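Multicopper oxidase (Aquifex aeolicus, PDB 6TTD) probably couples the oxidation of metal ions or aromatic substrates to the reduction of dioxygen, using four bound copper ions. Local coordinates at residues Leu72-Gly77 with Val233-Asn238. Numbering follows the deposited sequence.
Sequences LEVIPG and VNLTPN
Leu235 O is where the two segments come together: two waters and a methyl of Val74 all gather at this carbonyl. One water is 3.2 Å from Leu235 O and within hydrogen-bonding distance of Val74 O, placed to bridge the backbones; the second stands between Leu235 O, where its bond would be weak, and Glu73 O. Both waters have other acceptors in reach, so these bridges may be shared. Direct hydrogen bonds between the segments are absent, so any polar link here runs through water. In the three-domain cupredoxin fold of multicopper oxidases, this is a seam near the surface between the first two domains: 72-77 leads from strand 63-72 toward strand 80-87, while a two-residue hairpin turn lies within 233-238.

That turn is type I', closed by paired backbone bonds between Val233 and Thr236. Its second corner, Leu235, directs its side chain from the backbone toward 72-77, while the side-chain amide of Asn234 is tied down by the backbones of Asn50, Pro202 and Ile204. Val74 splits its branches over Leu235. With CG1 anti to the backbone N (chi1 178°), that methyl sits 3.7 Å from Leu235 O, and CG2 lies 4.3 Å from Leu235 CD1. The side chain of Leu72 crosses that of Leu235 at about a right angle, their CD1 methyls 4.2 Å apart. Met82, on strand 80-87, touches Leu72, Val74 and Leu235 alike, extending the apolar patch.

Further along, the ring of Pro237 comes up to the backbone of the loop, its CD 3.4 Å from Val74 O. Ile75 CD1 meets Pro237 CG more loosely at 4.4 Å. The loop is also tied within itself: Gly77 N donates to the anti lone pair of Glu73 OE2 at 2.6 Å, nearly straight at 166°.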
loop_
_atom_site.group_PDB
_atom_site.type_symbol
_atom_site.label_atom_id
_atom_site.label_comp_id
_atom_site.label_asym_id
_atom_site.label_seq_id
_atom_site.Cartn_x
_atom_site.Cartn_y
_atom_site.Cartn_z
ATOM N N LEU A 72 22.485 -4.543 -6.254
ATOM C CA LEU A 72 21.827 -3.718 -7.255
ATOM C C LEU A 72 22.539 -2.387 -7.330
ATOM O O LEU A 72 23.150 -1.928 -6.358
ATOM C CB LEU A 72 20.338 -3.524 -6.900
ATOM C CG LEU A 72 19.453 -4.758 -6.781
ATOM C CD1 LEU A 72 18.111 -4.296 -6.215
ATOM C CD2 LEU A 72 19.204 -5.306 -8.152
ATOM N N GLU A 73 22.470 -1.766 -8.486
ATOM C CA GLU A 73 22.989 -0.412 -8.629
ATOM C C GLU A 73 21.820 0.527 -8.451
ATOM O O GLU A 73 21.011 0.685 -9.372
ATOM C CB GLU A 73 23.647 -0.175 -9.973
ATOM C CG GLU A 73 24.083 1.317 -10.099
ATOM C CD GLU A 73 24.815 1.610 -11.417
ATOM O OE1 GLU A 73 24.440 1.026 -12.448
ATOM O OE2 GLU A 73 25.791 2.387 -11.411
ATOM N N VAL A 74 21.718 1.129 -7.259
ATOM C CA VAL A 74 20.635 2.065 -6.945
ATOM C C VAL A 74 21.149 3.496 -7.048
ATOM O O VAL A 74 20.554 4.326 -7.741
ATOM C CB VAL A 74 20.045 1.797 -5.543
ATOM C CG1 VAL A 74 18.945 2.828 -5.204
ATOM C CG2 VAL A 74 19.513 0.359 -5.466
ATOM N N ILE A 75 22.212 3.800 -6.310
ATOM C CA ILE A 75 22.961 5.047 -6.473
ATOM C C ILE A 75 23.947 4.846 -7.611
ATOM O O ILE A 75 24.703 3.865 -7.589
ATOM C CB ILE A 75 23.713 5.427 -5.180
ATOM C CG1 ILE A 75 22.822 5.430 -3.905
ATOM C CG2 ILE A 75 24.438 6.755 -5.350
ATOM C CD1 ILE A 75 21.516 6.124 -4.008
ATOM N N PRO A 76 23.955 5.715 -8.612
ATOM C CA PRO A 76 24.803 5.476 -9.789
ATOM C C PRO A 76 26.246 5.242 -9.378
ATOM O O PRO A 76 26.824 6.018 -8.607
ATOM C CB PRO A 76 24.641 6.767 -10.587
ATOM C CG PRO A 76 23.248 7.242 -10.198
ATOM C CD PRO A 76 23.155 6.939 -8.731
ATOM N N GLY A 77 26.833 4.164 -9.886
ATOM C CA GLY A 77 28.247 3.883 -9.659
ATOM C C GLY A 77 28.587 3.219 -8.355
ATOM O O GLY A 77 29.776 3.022 -8.076
ATOM N N VAL A 233 11.759 6.682 -6.377
ATOM C CA VAL A 233 10.538 6.222 -7.021
ATOM C C VAL A 233 10.973 5.022 -7.853
ATOM O O VAL A 233 11.932 5.117 -8.641
ATOM C CB VAL A 233 9.851 7.288 -7.888
ATOM C CG1 VAL A 233 8.515 6.754 -8.501
ATOM C CG2 VAL A 233 9.637 8.556 -7.098
ATOM N N ASN A 234 10.349 3.884 -7.599
ATOM C CA ASN A 234 10.744 2.650 -8.256
ATOM C C ASN A 234 12.245 2.414 -8.125
ATOM O O ASN A 234 12.902 2.028 -9.093
ATOM C CB ASN A 234 10.321 2.649 -9.747
ATOM C CG ASN A 234 8.796 2.890 -9.925
ATOM O OD1 ASN A 234 8.000 2.644 -8.989
ATOM N ND2 ASN A 234 8.394 3.278 -11.127
ATOM N N LEU A 235 12.775 2.636 -6.917
ATOM C CA LEU A 235 14.183 2.447 -6.594
ATOM C C LEU A 235 15.090 3.340 -7.450
ATOM O O LEU A 235 16.267 3.009 -7.680
ATOM C CB LEU A 235 14.594 0.983 -6.737
ATOM C CG LEU A 235 14.538 0.076 -5.528
ATOM C CD1 LEU A 235 15.442 -1.106 -5.777
ATOM C CD2 LEU A 235 14.993 0.750 -4.262
ATOM N N THR A 236 14.540 4.454 -7.944
ATOM C CA THR A 236 15.272 5.417 -8.758
ATOM C C THR A 236 15.416 6.683 -7.948
ATOM O O THR A 236 14.393 7.264 -7.554
ATOM C CB THR A 236 14.548 5.753 -10.060
ATOM O OG1 THR A 236 14.013 4.584 -10.681
ATOM C CG2 THR A 236 15.531 6.389 -11.014
ATOM N N PRO A 237 16.626 7.144 -7.694
ATOM C CA PRO A 237 16.813 8.396 -6.970
ATOM C C PRO A 237 16.699 9.571 -7.928
ATOM O O PRO A 237 16.994 9.456 -9.122
ATOM C CB PRO A 237 18.241 8.252 -6.402
ATOM C CG PRO A 237 18.935 7.336 -7.368
ATOM C CD PRO A 237 17.892 6.426 -7.961
ATOM N N ASN A 238 16.243 10.709 -7.409
ATOM C CA ASN A 238 16.180 11.964 -8.162
ATOM C C ASN A 238 15.656 11.777 -9.605
ATOM O O ASN A 238 16.334 12.152 -10.568
ATOM C CB ASN A 238 17.556 12.632 -8.168
ATOM C CG ASN A 238 17.529 14.094 -8.698
ATOM O OD1 ASN A 238 16.446 14.722 -8.786
ATOM N ND2 ASN A 238 18.734 14.655 -9.008
HETATM O O HOH W 1 17.780 0.496 -9.490
HETATM O O HOH W 2 18.481 3.153 -9.982
#